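Long-range contacts in Myo-inositol 2-dehydrogenase (Thermotoga maritima, PDB 3EZY), which catalyses the NAD(+)-dependent oxidation of myo-inositol to scyllo-inosose and thus probably serves in a myo-inositol degradation pathway: residues A[29-33]-A[59-65]; A[65-71]-A[89-94]; A[116-120]-A[291-296]; A[187-193]-A[215-221]; A[192-196]-A[318-323]. One frame throughout, in Å; residues are numbered along the deposited sequence.

Contact 1: A[29-33]-A[59-65]; sequences LYAIS and LIEDPNV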
# COMPACT_ATOMS: atom_id res chain seq x y z
N LEU A 29 -28.22 -8.90 29.95
CA LEU A 29 -28.30 -7.64 30.67
C LEU A 29 -29.52 -7.69 31.60
O LEU A 29 -30.64 -7.57 31.14
CB LEU A 29 -28.48 -6.49 29.70
CG LEU A 29 -28.55 -5.10 30.33
CD1 LEU A 29 -27.27 -4.75 31.11
CD2 LEU A 29 -28.75 -4.12 29.23
N TYR A 30 -29.27 -7.86 32.90
CA TYR A 30 -30.36 -8.01 33.86
C TYR A 30 -30.65 -6.71 34.58
O TYR A 30 -31.80 -6.44 34.92
CB TYR A 30 -30.03 -9.10 34.88
CG TYR A 30 -31.00 -9.18 36.04
CD1 TYR A 30 -32.19 -9.86 35.92
CD2 TYR A 30 -30.72 -8.56 37.24
CE1 TYR A 30 -33.09 -9.93 36.96
CE2 TYR A 30 -31.61 -8.62 38.29
CZ TYR A 30 -32.79 -9.32 38.14
OH TYR A 30 -33.69 -9.40 39.20
N ALA A 31 -29.61 -5.94 34.87
CA ALA A 31 -29.77 -4.70 35.65
C ALA A 31 -28.86 -3.59 35.16
O ALA A 31 -27.74 -3.84 34.73
CB ALA A 31 -29.52 -4.95 37.15
N ILE A 32 -29.34 -2.37 35.28
CA ILE A 32 -28.51 -1.21 35.00
C ILE A 32 -28.61 -0.23 36.16
O ILE A 32 -29.59 -0.24 36.93
CB ILE A 32 -28.93 -0.51 33.67
CG1 ILE A 32 -30.45 -0.16 33.65
CG2 ILE A 32 -28.49 -1.33 32.47
CD1 ILE A 32 -30.86 0.70 32.48
N SER A 33 -27.60 0.61 36.29
CA SER A 33 -27.63 1.61 37.34
C SER A 33 -26.93 2.83 36.79
O SER A 33 -25.94 2.71 36.05
CB SER A 33 -26.91 1.12 38.61
OG SER A 33 -26.77 2.17 39.56
N LEU A 59 -27.77 -2.56 43.07
CA LEU A 59 -27.47 -3.45 41.95
C LEU A 59 -26.52 -4.59 42.39
O LEU A 59 -26.73 -5.79 42.11
CB LEU A 59 -26.89 -2.64 40.75
CG LEU A 59 -26.56 -3.47 39.48
CD1 LEU A 59 -26.74 -2.67 38.17
CD2 LEU A 59 -25.14 -4.10 39.56
N ILE A 60 -25.43 -4.22 43.02
CA ILE A 60 -24.45 -5.20 43.46
C ILE A 60 -25.03 -6.26 44.41
O ILE A 60 -24.64 -7.43 44.36
CB ILE A 60 -23.26 -4.47 44.11
CG1 ILE A 60 -22.48 -3.72 43.02
CG2 ILE A 60 -22.41 -5.44 44.95
CD1 ILE A 60 -21.65 -2.58 43.54
N GLU A 61 -25.95 -5.85 45.28
CA GLU A 61 -26.53 -6.77 46.29
C GLU A 61 -27.71 -7.59 45.74
O GLU A 61 -28.12 -8.58 46.34
CB GLU A 61 -26.92 -5.98 47.56
CG GLU A 61 -25.70 -5.41 48.33
CD GLU A 61 -26.04 -4.20 49.20
OE1 GLU A 61 -27.20 -4.09 49.66
OE2 GLU A 61 -25.16 -3.34 49.43
N ASP A 62 -28.22 -7.20 44.57
CA ASP A 62 -29.27 -7.99 43.92
C ASP A 62 -28.83 -9.44 43.71
O ASP A 62 -27.84 -9.68 43.03
CB ASP A 62 -29.60 -7.36 42.57
CG ASP A 62 -30.85 -7.97 41.92
OD1 ASP A 62 -31.07 -9.19 42.02
OD2 ASP A 62 -31.62 -7.20 41.30
N PRO A 63 -29.57 -10.43 44.29
CA PRO A 63 -29.08 -11.79 44.23
C PRO A 63 -29.14 -12.38 42.86
O PRO A 63 -28.52 -13.40 42.64
CB PRO A 63 -30.03 -12.56 45.17
CG PRO A 63 -31.25 -11.70 45.25
CD PRO A 63 -30.69 -10.31 45.25
N ASN A 64 -29.87 -11.77 41.94
CA ASN A 64 -29.96 -12.32 40.61
C ASN A 64 -28.70 -11.94 39.81
O ASN A 64 -28.40 -12.54 38.80
CB ASN A 64 -31.21 -11.76 39.90
CG ASN A 64 -32.51 -12.35 40.44
OD1 ASN A 64 -32.58 -13.54 40.67
ND2 ASN A 64 -33.52 -11.52 40.64
N VAL A 65 -28.00 -10.91 40.27
CA VAL A 65 -26.80 -10.41 39.54
C VAL A 65 -25.55 -11.27 39.79
O VAL A 65 -25.09 -11.38 40.89
CB VAL A 65 -26.48 -8.94 39.93
CG1 VAL A 65 -25.10 -8.48 39.34
CG2 VAL A 65 -27.61 -7.99 39.47
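In the Rossmann-type NAD-binding domain, Tyr30, Ala31 and Ser33 of strand 27-33 face the last turn of helix 56-61 and the loop that leads from it toward strand 67-70, with Leu59, Asp62, Asn64 and Val65 as their partners. Tyr30 carries the polar half. With CG anti to the backbone N (chi1 171°), its ring reaches across to the loop, where CB of Asn64 lies over one face, 3.8 Å from the ring centroid, a CH-pi contact. The Asn64 amide, its plane steeply turned against the ring, bends round to the phenol, and ND2 donates to Tyr30 OH at 2.6 Å; the bond is bent, and the hydroxyl lies somewhat out of the amide plane. Asp62 points against Tyr30 from the opposite direction: its OD2 sits at the ring edge, in the ring plane, 3.3 Å from Tyr30 CE2, with the carboxylate nearly perpendicular to the ring. The loop is a type I turn from Asp62 to Val65, and within it Asp62 OD1 accepts from the backbone N of Asn64 at 2.8 Å, an Asx turn that, together with the bond of OD2 to Tyr53 OH, helps to fix the carboxylate. The strand is an inner one of the parallel sheet, between 3-8 and 51-53, and Ala31 and Ser33 meet the helix through Leu59. CD1 of Leu59 packs against Ala31 CB at 3.7 Å and against Ser33 CB at 3.8 Å, while Ser33 OG turns to the carbonyl of Tyr53. Between the two halves, Val65 CG2 lies obliquely against the Tyr30 ring, 3.9 Å from CD2.

Contact 2: A[65-71]-A[89-94]; sequences VDAVLVC and KHVFCE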
# COMPACT_ATOMS: atom_id res chain seq x y z
N VAL A 65 -28.00 -10.91 40.27
CA VAL A 65 -26.80 -10.41 39.54
C VAL A 65 -25.55 -11.27 39.79
O VAL A 65 -25.09 -11.38 40.89
CB VAL A 65 -26.48 -8.94 39.93
CG1 VAL A 65 -25.10 -8.48 39.34
CG2 VAL A 65 -27.61 -7.99 39.47
N ASP A 66 -25.01 -11.90 38.74
CA ASP A 66 -23.87 -12.83 38.90
C ASP A 66 -22.48 -12.13 38.76
O ASP A 66 -21.48 -12.54 39.38
CB ASP A 66 -23.98 -13.95 37.86
CG ASP A 66 -25.26 -14.75 38.00
OD1 ASP A 66 -25.51 -15.17 39.15
OD2 ASP A 66 -26.00 -14.95 37.00
N ALA A 67 -22.45 -11.07 37.96
CA ALA A 67 -21.21 -10.37 37.66
C ALA A 67 -21.57 -8.93 37.33
O ALA A 67 -22.68 -8.63 36.91
CB ALA A 67 -20.49 -11.05 36.47
N VAL A 68 -20.64 -8.02 37.58
CA VAL A 68 -20.93 -6.61 37.48
C VAL A 68 -19.89 -5.92 36.60
O VAL A 68 -18.69 -6.20 36.72
CB VAL A 68 -20.86 -5.97 38.89
CG1 VAL A 68 -21.11 -4.49 38.83
CG2 VAL A 68 -21.87 -6.63 39.83
N LEU A 69 -20.35 -5.00 35.74
CA LEU A 69 -19.44 -4.12 34.99
C LEU A 69 -19.45 -2.74 35.61
O LEU A 69 -20.46 -2.03 35.53
CB LEU A 69 -19.85 -4.01 33.51
CG LEU A 69 -20.19 -5.30 32.76
CD1 LEU A 69 -20.38 -5.09 31.23
CD2 LEU A 69 -19.16 -6.43 32.96
N VAL A 70 -18.35 -2.37 36.26
CA VAL A 70 -18.21 -1.04 36.87
C VAL A 70 -17.70 -0.04 35.80
O VAL A 70 -16.52 -0.08 35.40
CB VAL A 70 -17.26 -1.06 38.10
CG1 VAL A 70 -17.03 0.33 38.64
CG2 VAL A 70 -17.80 -2.04 39.19
N CYS A 71 -18.59 0.87 35.35
CA CYS A 71 -18.26 1.79 34.26
C CYS A 71 -18.64 3.20 34.67
O CYS A 71 -19.01 4.01 33.84
CB CYS A 71 -19.05 1.43 32.99
SG CYS A 71 -18.94 -0.30 32.46
N LYS A 89 -19.43 -11.02 44.16
CA LYS A 89 -19.78 -10.88 42.72
C LYS A 89 -18.54 -10.67 41.85
O LYS A 89 -17.75 -9.77 42.12
CB LYS A 89 -20.68 -9.64 42.50
CG LYS A 89 -22.02 -9.68 43.29
CD LYS A 89 -22.69 -11.06 43.14
CE LYS A 89 -23.96 -11.16 44.01
NZ LYS A 89 -24.95 -10.10 43.66
N HIS A 90 -18.40 -11.44 40.77
CA HIS A 90 -17.29 -11.26 39.82
C HIS A 90 -17.34 -9.87 39.21
O HIS A 90 -18.42 -9.37 38.93
CB HIS A 90 -17.39 -12.31 38.74
CG HIS A 90 -17.18 -13.69 39.25
ND1 HIS A 90 -16.01 -14.08 39.87
CD2 HIS A 90 -17.99 -14.78 39.25
CE1 HIS A 90 -16.11 -15.36 40.21
NE2 HIS A 90 -17.30 -15.80 39.84
N VAL A 91 -16.19 -9.21 39.04
CA VAL A 91 -16.23 -7.79 38.69
C VAL A 91 -15.29 -7.42 37.54
O VAL A 91 -14.10 -7.80 37.52
CB VAL A 91 -16.04 -6.83 39.96
CG1 VAL A 91 -14.81 -7.15 40.74
CG2 VAL A 91 -16.02 -5.36 39.54
N PHE A 92 -15.85 -6.69 36.56
CA PHE A 92 -15.06 -6.08 35.47
C PHE A 92 -15.05 -4.60 35.76
O PHE A 92 -16.12 -4.02 36.08
CB PHE A 92 -15.72 -6.40 34.12
CG PHE A 92 -15.20 -5.58 32.95
CD1 PHE A 92 -14.27 -6.11 32.05
CD2 PHE A 92 -15.66 -4.27 32.73
CE1 PHE A 92 -13.78 -5.33 30.95
CE2 PHE A 92 -15.21 -3.51 31.64
CZ PHE A 92 -14.26 -4.04 30.76
N CYS A 93 -13.87 -3.97 35.72
CA CYS A 93 -13.76 -2.54 35.96
C CYS A 93 -13.14 -1.82 34.75
O CYS A 93 -12.01 -2.14 34.34
CB CYS A 93 -12.90 -2.26 37.22
SG CYS A 93 -12.92 -0.55 37.78
N GLU A 94 -13.84 -0.82 34.24
CA GLU A 94 -13.31 -0.01 33.16
C GLU A 94 -11.98 0.64 33.58
O GLU A 94 -11.73 0.87 34.79
CB GLU A 94 -14.32 1.09 32.74
CG GLU A 94 -15.15 0.71 31.49
CD GLU A 94 -14.25 0.23 30.34
OE1 GLU A 94 -14.55 -0.81 29.70
OE2 GLU A 94 -13.23 0.89 30.07
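Ala67 to Val70 run beside His90 to Cys93 as neighbouring parallel strands of the Rossmann sheet, joined by helix 77-86 in a beta-alpha-beta unit. The backbone bonds form the regular parallel ladder: Val68 N to His90 O, Phe92 N to Val68 O at 2.9 Å, Val70 N to Phe92 O at 2.8 Å, and Glu94 N to Val70 O. Weaker CA-H...O contacts back it up, the shortest from Ala67 CA to His90 O at 3.2 Å.

The one polar side-chain bond across the pair lies at the start of the strands. Lys89 bends at chi2 and chi4, and its NZ donates to Val65 O at 3.1 Å, in the carbonyl plane on a lone pair; Ile60 O and Asp62 O accept from the same ammonium, so three carbonyls at the end of helix 56-61 and in its loop converge on it. A methionine in place of Lys89 would probably leave these three carbonyls without their common donor and the loop less firmly tied to the sheet.

Apolar contacts occupy both faces. On that of Val68, Val70, Val91 and Cys93, which helix 77-86 covers, Val91 CG2 meets Val70 CG2 at 3.8 Å. On the other, where helix 277-298 packs, the Leu69 side chain crosses that of Phe92 obliquely, its CD2 3.6 Å from Phe92 CB and 4.1 Å from Phe92 CD2.

Contact 3: A[116-120]-A[291-296]; sequences VILFT and TFIKNV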
# COMPACT_ATOMS: atom_id res chain seq x y z
N VAL A 116 -13.22 -13.72 44.00
CA VAL A 116 -13.97 -13.39 42.76
C VAL A 116 -12.98 -12.75 41.79
O VAL A 116 -11.99 -12.16 42.24
CB VAL A 116 -15.11 -12.37 43.00
CG1 VAL A 116 -16.19 -12.96 43.95
CG2 VAL A 116 -14.54 -11.09 43.54
N ILE A 117 -13.28 -12.84 40.50
CA ILE A 117 -12.50 -12.24 39.41
C ILE A 117 -12.50 -10.72 39.49
O ILE A 117 -13.54 -10.11 39.72
CB ILE A 117 -13.12 -12.66 38.05
CG1 ILE A 117 -12.93 -14.14 37.82
CG2 ILE A 117 -12.54 -11.92 36.89
CD1 ILE A 117 -13.75 -14.63 36.62
N LEU A 118 -11.33 -10.14 39.29
CA LEU A 118 -11.17 -8.72 39.01
C LEU A 118 -10.53 -8.59 37.61
O LEU A 118 -9.38 -8.96 37.42
CB LEU A 118 -10.30 -8.01 40.05
CG LEU A 118 -9.97 -6.52 39.75
CD1 LEU A 118 -11.25 -5.73 39.43
CD2 LEU A 118 -9.21 -5.86 40.92
N PHE A 119 -11.30 -8.11 36.65
CA PHE A 119 -10.87 -8.00 35.24
C PHE A 119 -10.72 -6.50 34.93
O PHE A 119 -11.65 -5.75 35.15
CB PHE A 119 -11.97 -8.60 34.35
CG PHE A 119 -11.58 -8.79 32.88
CD1 PHE A 119 -11.52 -10.07 32.33
CD2 PHE A 119 -11.32 -7.70 32.06
CE1 PHE A 119 -11.21 -10.28 30.99
CE2 PHE A 119 -10.98 -7.90 30.71
CZ PHE A 119 -10.92 -9.20 30.19
N THR A 120 -9.56 -6.09 34.44
CA THR A 120 -9.30 -4.70 34.16
C THR A 120 -9.62 -4.44 32.70
O THR A 120 -9.21 -5.21 31.83
CB THR A 120 -7.82 -4.35 34.37
OG1 THR A 120 -7.51 -4.50 35.76
CG2 THR A 120 -7.53 -2.88 33.98
N THR A 291 -14.88 -12.24 26.55
CA THR A 291 -13.76 -12.91 27.23
C THR A 291 -13.99 -12.92 28.74
O THR A 291 -13.78 -13.96 29.38
CB THR A 291 -12.37 -12.26 26.91
OG1 THR A 291 -12.18 -12.24 25.49
CG2 THR A 291 -11.22 -13.05 27.56
N PHE A 292 -14.39 -11.78 29.28
CA PHE A 292 -14.80 -11.67 30.68
C PHE A 292 -15.87 -12.71 31.06
O PHE A 292 -15.78 -13.38 32.10
CB PHE A 292 -15.33 -10.25 30.98
CG PHE A 292 -15.88 -10.10 32.40
CD1 PHE A 292 -15.04 -10.26 33.50
CD2 PHE A 292 -17.23 -9.84 32.63
CE1 PHE A 292 -15.50 -10.15 34.79
CE2 PHE A 292 -17.72 -9.72 33.94
CZ PHE A 292 -16.84 -9.88 35.02
N ILE A 293 -16.89 -12.82 30.24
CA ILE A 293 -17.98 -13.78 30.44
C ILE A 293 -17.47 -15.24 30.38
O ILE A 293 -17.82 -16.06 31.22
CB ILE A 293 -19.08 -13.53 29.41
CG1 ILE A 293 -19.77 -12.21 29.72
CG2 ILE A 293 -20.09 -14.72 29.36
CD1 ILE A 293 -20.58 -11.67 28.56
N LYS A 294 -16.64 -15.55 29.37
CA LYS A 294 -15.95 -16.83 29.28
C LYS A 294 -15.15 -17.14 30.54
O LYS A 294 -15.23 -18.25 31.07
CB LYS A 294 -14.99 -16.85 28.08
CG LYS A 294 -14.21 -18.20 27.92
CD LYS A 294 -13.20 -18.20 26.75
CE LYS A 294 -12.01 -17.25 27.00
NZ LYS A 294 -10.88 -17.89 27.79
N ASN A 295 -14.38 -16.16 31.05
CA ASN A 295 -13.55 -16.43 32.23
C ASN A 295 -14.48 -16.75 33.41
O ASN A 295 -14.23 -17.68 34.18
CB ASN A 295 -12.70 -15.23 32.66
CG ASN A 295 -11.73 -14.76 31.59
OD1 ASN A 295 -11.42 -13.58 31.55
ND2 ASN A 295 -11.23 -15.68 30.75
N VAL A 296 -15.51 -15.94 33.58
CA VAL A 296 -16.51 -16.15 34.63
C VAL A 296 -17.19 -17.52 34.54
O VAL A 296 -17.19 -18.28 35.50
CB VAL A 296 -17.58 -15.06 34.64
CG1 VAL A 296 -18.75 -15.47 35.57
CG2 VAL A 296 -16.96 -13.75 35.06
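Phe119 and Phe292 both hold CG anti to the backbone N (chi1 -170° and 175°), which sends the two side chains past one another in opposite directions between strand 118-121 and helix 277-298. The rings form an offset edge-to-face pair, centroids 5.7 Å apart and planes at 83°, with the edge of Phe292 toward the face of Phe119. CD1 of Phe292 touches Phe119 CB at 3.6 Å, and Phe292 CB lies over the Phe119 face near its rim. At the edge of that same ring, in its plane, Asn295 OD1 stands 3.4 Å from Phe119 CE1, its amide nearly coplanar with the ring. Farther along, Ile117 divides its branches: CG2 meets the edge of the Phe292 ring at CE1, 4.0 Å away, while CD1 reaches Val296 CG2 at 3.7 Å.

Strand 118-121 is an outermost strand of the Rossmann sheet within this chain, and helix 277-298 runs roughly antiparallel over it. Phe92 of the neighbouring strand also meets the Phe119 ring. Asn295 is buried but satisfied, OD1 by Ala303 N and ND2 by Glu300. The contact is therefore mainly apolar and aromatic, dispersion and ring electrostatics probably giving most of the attraction, and the amide oxygen, anchored elsewhere, probably adds a weak pull on the positively polarised ring edge.

Contact 4: A[187-193]-A[215-221]; sequences EEVEEVF and VVLRFKS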
# COMPACT_ATOMS: atom_id res chain seq x y z
N GLU A 187 7.31 -9.06 28.70
CA GLU A 187 8.23 -8.85 29.82
C GLU A 187 7.98 -7.50 30.43
O GLU A 187 7.24 -6.67 29.87
CB GLU A 187 9.69 -8.94 29.39
CG GLU A 187 10.01 -8.00 28.25
CD GLU A 187 11.51 -7.89 27.95
OE1 GLU A 187 12.32 -7.87 28.91
OE2 GLU A 187 11.85 -7.76 26.75
N GLU A 188 8.62 -7.28 31.57
CA GLU A 188 8.41 -6.06 32.33
C GLU A 188 9.31 -4.94 31.90
O GLU A 188 10.44 -5.16 31.42
CB GLU A 188 8.60 -6.33 33.84
CG GLU A 188 7.60 -7.37 34.41
CD GLU A 188 6.14 -6.91 34.36
OE1 GLU A 188 5.87 -5.69 34.25
OE2 GLU A 188 5.25 -7.76 34.45
N VAL A 189 8.80 -3.73 32.07
CA VAL A 189 9.59 -2.50 31.99
C VAL A 189 10.33 -2.20 33.31
O VAL A 189 9.76 -2.29 34.40
CB VAL A 189 8.70 -1.31 31.70
CG1 VAL A 189 9.53 -0.00 31.59
CG2 VAL A 189 7.89 -1.57 30.47
N GLU A 190 11.58 -1.77 33.22
CA GLU A 190 12.32 -1.52 34.43
C GLU A 190 12.56 -0.05 34.65
O GLU A 190 12.69 0.39 35.79
CB GLU A 190 13.66 -2.22 34.34
CG GLU A 190 13.52 -3.59 33.72
CD GLU A 190 13.61 -4.71 34.74
OE1 GLU A 190 12.62 -4.98 35.46
OE2 GLU A 190 14.69 -5.33 34.78
N GLU A 191 12.60 0.72 33.55
CA GLU A 191 12.92 2.12 33.60
C GLU A 191 12.18 2.93 32.51
O GLU A 191 11.93 2.44 31.42
CB GLU A 191 14.43 2.23 33.38
CG GLU A 191 15.07 3.51 33.78
CD GLU A 191 16.55 3.29 34.07
OE1 GLU A 191 17.12 4.08 34.84
OE2 GLU A 191 17.13 2.31 33.53
N VAL A 192 11.85 4.18 32.81
CA VAL A 192 11.09 5.00 31.90
C VAL A 192 11.68 6.41 31.84
O VAL A 192 12.14 6.94 32.85
CB VAL A 192 9.64 5.07 32.40
CG1 VAL A 192 8.88 6.16 31.75
CG2 VAL A 192 8.93 3.72 32.21
N PHE A 193 11.66 7.02 30.66
CA PHE A 193 11.93 8.45 30.53
C PHE A 193 10.80 9.11 29.73
O PHE A 193 10.40 8.57 28.69
CB PHE A 193 13.22 8.70 29.77
CG PHE A 193 13.42 10.15 29.42
CD1 PHE A 193 13.98 11.01 30.32
CD2 PHE A 193 12.97 10.66 28.20
CE1 PHE A 193 14.15 12.32 30.04
CE2 PHE A 193 13.14 11.99 27.88
CZ PHE A 193 13.71 12.84 28.80
N VAL A 215 7.55 8.75 25.47
CA VAL A 215 7.99 7.97 26.62
C VAL A 215 8.91 6.84 26.15
O VAL A 215 8.56 6.06 25.26
CB VAL A 215 6.79 7.34 27.38
CG1 VAL A 215 7.30 6.38 28.45
CG2 VAL A 215 5.90 8.40 28.00
N VAL A 216 10.10 6.76 26.71
CA VAL A 216 11.03 5.71 26.39
C VAL A 216 10.96 4.66 27.48
O VAL A 216 10.94 4.99 28.67
CB VAL A 216 12.50 6.22 26.37
CG1 VAL A 216 13.48 5.05 26.09
CG2 VAL A 216 12.64 7.32 25.36
N LEU A 217 10.96 3.39 27.07
CA LEU A 217 10.87 2.26 27.98
C LEU A 217 12.13 1.42 27.82
O LEU A 217 12.55 1.16 26.70
CB LEU A 217 9.68 1.36 27.61
CG LEU A 217 8.34 2.05 27.35
CD1 LEU A 217 7.32 0.99 26.84
CD2 LEU A 217 7.84 2.72 28.62
N ARG A 218 12.73 1.02 28.93
CA ARG A 218 13.75 -0.01 28.93
C ARG A 218 13.18 -1.27 29.60
O ARG A 218 12.79 -1.27 30.81
CB ARG A 218 15.02 0.45 29.64
CG ARG A 218 15.93 -0.71 29.99
CD ARG A 218 17.24 -0.24 30.62
NE ARG A 218 18.10 0.40 29.64
CZ ARG A 218 18.96 -0.25 28.86
NH1 ARG A 218 19.08 -1.57 28.94
NH2 ARG A 218 19.70 0.43 28.00
N PHE A 219 13.12 -2.33 28.83
CA PHE A 219 12.62 -3.61 29.32
C PHE A 219 13.71 -4.45 29.98
O PHE A 219 14.92 -4.27 29.75
CB PHE A 219 12.03 -4.41 28.18
CG PHE A 219 10.82 -3.78 27.55
CD1 PHE A 219 9.54 -4.10 28.01
CD2 PHE A 219 10.98 -2.86 26.50
CE1 PHE A 219 8.41 -3.55 27.41
CE2 PHE A 219 9.88 -2.29 25.89
CZ PHE A 219 8.58 -2.62 26.34
N LYS A 220 13.27 -5.40 30.79
CA LYS A 220 14.17 -6.31 31.50
C LYS A 220 15.26 -6.92 30.61
O LYS A 220 16.40 -6.98 31.02
CB LYS A 220 13.31 -7.41 32.14
CG LYS A 220 14.06 -8.49 32.87
CD LYS A 220 13.02 -9.46 33.49
CE LYS A 220 13.59 -10.86 33.68
NZ LYS A 220 14.71 -10.79 34.68
N SER A 221 14.90 -7.32 29.39
CA SER A 221 15.84 -7.93 28.44
C SER A 221 16.85 -6.95 27.82
O SER A 221 17.76 -7.37 27.11
CB SER A 221 15.07 -8.60 27.29
OG SER A 221 14.45 -7.61 26.44
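Glu187 reaches over the end of strand 212-219 to take hold of Ser221. From CB, its CG turns between the backbone N and the carbonyl carbon (chi1 55°), and the extended chain then crosses Phe219 at about a right angle. CG lies 3.9 Å from Phe219 CD1, and CD lies 3.5 Å from Phe219 CB. At the tip both oxygens use their syn lone pairs: OE1 accepts from Ser221 N at 2.7 Å and OE2 from Ser221 OG at 2.6 Å. A glutamine here, with an NH2 donor replacing one carboxylate oxygen, would probably cost one of the two bonds to Ser221 and leave the turn after the strand less firmly held.

Beyond Glu187 the strands pair antiparallel, interrupted by a classic beta bulge in which Glu190 and Glu191 both face Arg218; Arg218 O accepts from Glu190 N at 2.7 Å and only weakly from Glu191 N. Val189 CG2 packs on Phe219 CE1 at 3.7 Å, and Val192 CG1 on Val215 CG1 at the same distance. Arg218 runs alongside Glu191, but its guanidinium makes its salt bridge with Asp195 of the second subunit. The strand pair lies between strands 224-230 and 329-330 of the C-terminal sheet, with helix 174-185 against Leu217 and Phe219 and helix 306-325 against Val189 and Val192.

Contact 5: A[192-196]-A[318-323]; sequences VFADG and AAKKSL
Ser322 bonds to the backbone of Ala194 where helix 306-325 packs on strand 189-197 of the mixed sheet in the C-terminal domain. The axes of 318-323 and 192-196 cross at -61° and come within 6.4 Å, a close approach consistent with the small residues Ala194, Ala318, Ala319 and Ser322. Ser322 OG stands anti to its own N (chi1 170°) and accepts from Ala194 N at 2.8 Å, a position that also brings it 3.6 Å from CD1 of the Phe193 ring. Beside this bond, Ala194 CB rests against Ala319 CB at 3.8 Å and close to the Ala319 carbonyl oxygen. Val192 adds its CG1 branch, 4.0 Å from Ala319 CB.

In the next shell, Ser322 OG is also hydrogen-bonded to Arg327 O, so one hydroxyl links strand, helix and the loop following the helix. Phe170 of helix 169-172 packs on Ala194, Ala319 and Leu323 together. The strand's other side belongs to the subunit interface: Phe193 stacks on Phe193 of the second subunit, and Asp195 packs on Leu224 of that subunit. Asp195 OD1 meanwhile accepts from Gly196 N at 2.7 Å, and Leu323 CD1 touches both ends of this bond, 3.5 Å from Asp195 OD1 and 3.6 Å from Gly196 N.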
# COMPACT_ATOMS: atom_id res chain seq x y z
N VAL A 192 11.85 4.18 32.81
CA VAL A 192 11.09 5.00 31.90
C VAL A 192 11.68 6.41 31.84
O VAL A 192 12.14 6.94 32.85
CB VAL A 192 9.64 5.07 32.40
CG1 VAL A 192 8.88 6.16 31.75
CG2 VAL A 192 8.93 3.72 32.21
N PHE A 193 11.66 7.02 30.66
CA PHE A 193 11.93 8.45 30.53
C PHE A 193 10.80 9.11 29.73
O PHE A 193 10.40 8.57 28.69
CB PHE A 193 13.22 8.70 29.77
CG PHE A 193 13.42 10.15 29.42
CD1 PHE A 193 13.98 11.01 30.32
CD2 PHE A 193 12.97 10.66 28.20
CE1 PHE A 193 14.15 12.32 30.04
CE2 PHE A 193 13.14 11.99 27.88
CZ PHE A 193 13.71 12.84 28.80
N ALA A 194 10.32 10.26 30.17
CA ALA A 194 9.20 10.86 29.51
C ALA A 194 9.44 12.34 29.30
O ALA A 194 10.06 12.99 30.15
CB ALA A 194 7.89 10.63 30.34
N ASP A 195 9.00 12.88 28.16
CA ASP A 195 8.88 14.34 28.03
C ASP A 195 7.52 14.68 27.42
O ASP A 195 6.86 13.80 26.86
CB ASP A 195 10.05 14.96 27.24
CG ASP A 195 10.28 16.46 27.58
OD1 ASP A 195 9.42 17.13 28.24
OD2 ASP A 195 11.28 16.99 27.12
N GLY A 196 7.09 15.93 27.52
CA GLY A 196 5.76 16.29 27.02
C GLY A 196 5.79 17.79 26.82
O GLY A 196 6.58 18.45 27.46
N ALA A 318 5.79 6.64 37.28
CA ALA A 318 7.22 6.78 36.89
C ALA A 318 7.42 7.82 35.79
O ALA A 318 8.35 8.63 35.85
CB ALA A 318 7.82 5.41 36.45
N ALA A 319 6.57 7.79 34.76
CA ALA A 319 6.62 8.81 33.70
C ALA A 319 6.32 10.22 34.20
O ALA A 319 6.96 11.19 33.75
CB ALA A 319 5.64 8.45 32.52
N LYS A 320 5.35 10.36 35.11
CA LYS A 320 5.05 11.69 35.64
C LYS A 320 6.25 12.22 36.39
O LYS A 320 6.64 13.39 36.22
CB LYS A 320 3.84 11.68 36.60
CG LYS A 320 2.49 11.61 35.94
CD LYS A 320 1.36 11.45 37.02
CE LYS A 320 1.07 12.81 37.65
NZ LYS A 320 -0.40 12.99 37.97
N LYS A 321 6.87 11.37 37.19
CA LYS A 321 8.12 11.76 37.90
C LYS A 321 9.30 12.06 36.94
O LYS A 321 9.97 13.06 37.06
CB LYS A 321 8.51 10.69 38.91
CG LYS A 321 9.71 11.01 39.87
CD LYS A 321 10.10 9.66 40.54
CE LYS A 321 10.90 9.79 41.82
NZ LYS A 321 10.54 11.07 42.49
N SER A 322 9.50 11.22 35.93
CA SER A 322 10.50 11.50 34.89
C SER A 322 10.29 12.85 34.20
O SER A 322 11.23 13.60 33.95
CB SER A 322 10.50 10.39 33.84
OG SER A 322 11.31 10.78 32.73
N LEU A 323 9.05 13.16 33.90
CA LEU A 323 8.78 14.40 33.21
C LEU A 323 9.23 15.59 34.05
O LEU A 323 9.87 16.53 33.55
CB LEU A 323 7.27 14.49 32.88
CG LEU A 323 6.80 15.86 32.37
CD1 LEU A 323 7.52 16.26 31.07
CD2 LEU A 323 5.28 15.88 32.15

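Overall arrangement
Contacts 1, 2 and 3 follow one another across the parallel Rossmann sheet of the NAD-binding domain. Contacts 1 and 2 share Val65, their centres about 10 Å apart; the centres of contacts 2 and 3 are about 8 Å apart, strand 90-94 of contact 2 neighbouring strand 118-121 of contact 3. Contacts 4 and 5, with centres about 12 Å apart, share strand 189-197 in the mixed sheet of the C-terminal domain and both touch the second subunit. The two groups lie far apart: the centres of contacts 1 and 4 are about 41 Å from each other. Along the chain, contact 3 encloses contact 4 and crosses contact 5; the successive helices 277-298 and 306-325 pack on different sheets, which probably helps to tie the domains together.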